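Local structure of putative cell surface hydrolase (Lactobacillus plantarum, 3LP5) at residues A[136-141]-A[192-197]. The protein is a putative cell-surface hydrolase of the alpha/beta-hydrolase clan whose substrate is not established. Residues are numbered along the deposited sequence; the frame is centred on the assembly and turned at random.
Sequences SPYNME and KYIFQD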
loop_
_atom_site.group_PDB
_atom_site.type_symbol
_atom_site.label_atom_id
_atom_site.label_comp_id
_atom_site.label_asym_id
_atom_site.label_seq_id
_atom_site.Cartn_x
_atom_site.Cartn_y
_atom_site.Cartn_z
ATOM N N SER A 136 -4.279 3.769 -6.099
ATOM C CA SER A 136 -4.985 4.304 -4.930
ATOM C C SER A 136 -5.686 5.582 -5.357
ATOM O O SER A 136 -5.054 6.475 -5.931
ATOM C CB SER A 136 -4.012 4.560 -3.783
ATOM O OG SER A 136 -3.435 3.326 -3.312
ATOM N N PRO A 137 -7.008 5.673 -5.110
ATOM C CA PRO A 137 -7.755 6.801 -5.575
ATOM C C PRO A 137 -7.644 8.067 -4.694
ATOM O O PRO A 137 -8.575 8.408 -3.936
ATOM C CB PRO A 137 -9.182 6.246 -5.638
ATOM C CG PRO A 137 -9.250 5.263 -4.504
ATOM C CD PRO A 137 -7.873 4.662 -4.437
ATOM N N TYR A 138 -6.540 8.809 -4.849
ATOM C CA TYR A 138 -6.290 9.985 -3.991
ATOM C C TYR A 138 -7.346 11.082 -4.069
ATOM O O TYR A 138 -7.453 11.853 -3.133
ATOM C CB TYR A 138 -4.896 10.549 -4.270
ATOM C CG TYR A 138 -3.795 9.571 -3.821
ATOM C CD1 TYR A 138 -3.430 9.495 -2.481
ATOM C CD2 TYR A 138 -3.160 8.729 -4.737
ATOM C CE1 TYR A 138 -2.447 8.587 -2.046
ATOM C CE2 TYR A 138 -2.101 7.833 -4.320
ATOM C CZ TYR A 138 -1.821 7.743 -2.969
ATOM O OH TYR A 138 -0.822 6.855 -2.543
ATOM N N ASN A 139 -8.078 11.158 -5.196
ATOM C CA ASN A 139 -9.178 12.035 -5.348
ATOM C C ASN A 139 -10.501 11.269 -5.512
ATOM O O ASN A 139 -11.412 11.737 -6.179
ATOM C CB ASN A 139 -8.977 13.000 -6.534
ATOM C CG ASN A 139 -9.795 14.255 -6.372
ATOM O OD1 ASN A 139 -9.985 14.733 -5.243
ATOM N ND2 ASN A 139 -10.246 14.828 -7.476
ATOM N N MET A 140 -10.578 10.099 -4.901
ATOM C CA MET A 140 -11.825 9.312 -4.856
ATOM C C MET A 140 -12.282 8.982 -6.277
ATOM O O MET A 140 -11.445 8.563 -7.104
ATOM C CB MET A 140 -12.900 10.018 -3.999
ATOM C CG MET A 140 -12.609 10.006 -2.493
ATOM S SD MET A 140 -12.669 8.450 -1.416
ATOM C CE MET A 140 -11.209 7.628 -1.820
ATOM N N GLU A 141 -13.567 9.169 -6.573
ATOM C CA GLU A 141 -14.133 8.699 -7.834
ATOM C C GLU A 141 -14.143 9.856 -8.883
ATOM O O GLU A 141 -14.532 9.648 -10.028
ATOM C CB GLU A 141 -15.571 8.193 -7.612
ATOM C CG GLU A 141 -16.562 9.396 -7.558
ATOM C CD GLU A 141 -18.045 9.021 -7.305
ATOM O OE1 GLU A 141 -18.942 9.596 -8.018
ATOM O OE2 GLU A 141 -18.312 8.166 -6.391
ATOM N N LYS A 192 0.702 12.606 -6.540
ATOM C CA LYS A 192 1.919 13.409 -6.641
ATOM C C LYS A 192 1.826 14.726 -5.859
ATOM O O LYS A 192 2.842 15.227 -5.362
ATOM C CB LYS A 192 2.258 13.676 -8.087
ATOM C CG LYS A 192 1.345 14.730 -8.669
ATOM C CD LYS A 192 1.329 14.859 -10.241
ATOM C CE LYS A 192 2.627 14.526 -10.892
ATOM N NZ LYS A 192 2.698 15.184 -12.283
ATOM N N TYR A 193 0.621 15.295 -5.700
ATOM C CA TYR A 193 0.466 16.519 -4.885
ATOM C C TYR A 193 0.679 16.301 -3.394
ATOM O O TYR A 193 1.089 17.222 -2.680
ATOM C CB TYR A 193 -0.927 17.191 -5.100
ATOM C CG TYR A 193 -1.271 17.375 -6.548
ATOM C CD1 TYR A 193 -0.416 18.072 -7.396
ATOM C CD2 TYR A 193 -2.426 16.806 -7.080
ATOM C CE1 TYR A 193 -0.703 18.214 -8.738
ATOM C CE2 TYR A 193 -2.739 16.966 -8.417
ATOM C CZ TYR A 193 -1.864 17.664 -9.239
ATOM O OH TYR A 193 -2.143 17.812 -10.582
ATOM N N ILE A 194 0.394 15.108 -2.936
ATOM C CA ILE A 194 0.626 14.711 -1.560
ATOM C C ILE A 194 2.124 14.453 -1.344
ATOM O O ILE A 194 2.737 14.970 -0.415
ATOM C CB ILE A 194 -0.208 13.491 -1.224
ATOM C CG1 ILE A 194 -1.687 13.906 -1.140
ATOM C CG2 ILE A 194 0.129 12.964 0.214
ATOM C CD1 ILE A 194 -2.650 12.800 -1.571
ATOM N N PHE A 195 2.742 13.716 -2.239
ATOM C CA PHE A 195 4.070 13.158 -1.961
ATOM C C PHE A 195 5.255 14.002 -2.433
ATOM O O PHE A 195 6.239 14.039 -1.716
ATOM C CB PHE A 195 4.173 11.739 -2.500
ATOM C CG PHE A 195 3.283 10.773 -1.759
ATOM C CD1 PHE A 195 3.518 10.484 -0.422
ATOM C CD2 PHE A 195 2.213 10.172 -2.385
ATOM C CE1 PHE A 195 2.695 9.582 0.276
ATOM C CE2 PHE A 195 1.394 9.268 -1.691
ATOM C CZ PHE A 195 1.657 8.981 -0.357
ATOM N N GLN A 196 5.166 14.699 -3.581
ATOM C CA GLN A 196 6.372 15.263 -4.171
ATOM C C GLN A 196 6.846 16.376 -3.208
ATOM O O GLN A 196 6.055 17.196 -2.706
ATOM C CB GLN A 196 6.151 15.885 -5.586
ATOM C CG GLN A 196 5.764 14.910 -6.691
ATOM C CD GLN A 196 5.574 15.577 -8.115
ATOM O OE1 GLN A 196 4.746 16.579 -8.363
ATOM N NE2 GLN A 196 6.319 15.014 -9.051
ATOM N N ASP A 197 8.138 16.393 -2.949
ATOM C CA ASP A 197 8.684 17.362 -1.959
ATOM C C ASP A 197 8.205 17.225 -0.498
ATOM O O ASP A 197 8.518 18.075 0.323
ATOM C CB ASP A 197 8.579 18.797 -2.465
ATOM C CG ASP A 197 9.705 19.127 -3.508
ATOM O OD1 ASP A 197 10.180 18.213 -4.212
ATOM O OD2 ASP A 197 10.153 20.293 -3.605
#
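Tyr138 meets the short helix 191-195 through two side chains, Ile194 near the base of its ring and Phe195 at its hydroxyl end. The terminal methyl CD1 of Ile194 lies 3.5 Å from Tyr138 CD1, approaching the ring obliquely. At the other end, Tyr138 OH comes to 3.4 Å from Phe195 CE2, at the edge of the phenylalanine ring and near its plane. The two ring planes stand at 86° with centroids 5.9 Å apart. No hydrogen bond crosses the contact, whose buried area, 146 Å² summed over both sides, comes almost wholly from these three buried residues. Ile194 CG2 sits over the centre of one Phe195 face, 4.1 Å above the plane. Tyr138 CG is anti to the carbonyl carbon (chi1 -67°), an orientation in which the ring reaches both partners, and its hydroxyl is hydrogen-bonded to Thr133 OG1. With the ring cut back to an alanine, Ile194 CD1 and the Phe195 edge would probably border a gap, and Thr133 would lose its hydroxyl partner. A type I turn from Pro137 to Met140, closed by the hydrogen bond from Met140 N to Pro137 O (2.8 Å), carries the tyrosine. The turn follows strand 127-134 in the mostly parallel sheet of the alpha/beta-hydrolase fold, and the contact joins it to the helix preceding edge strand 201-206; Tyr138 also touches Leu110 and Phe195 touches Thr113 on helix 107-118, while Ile194 packs on Phe152 and Leu155 of helix 150-157.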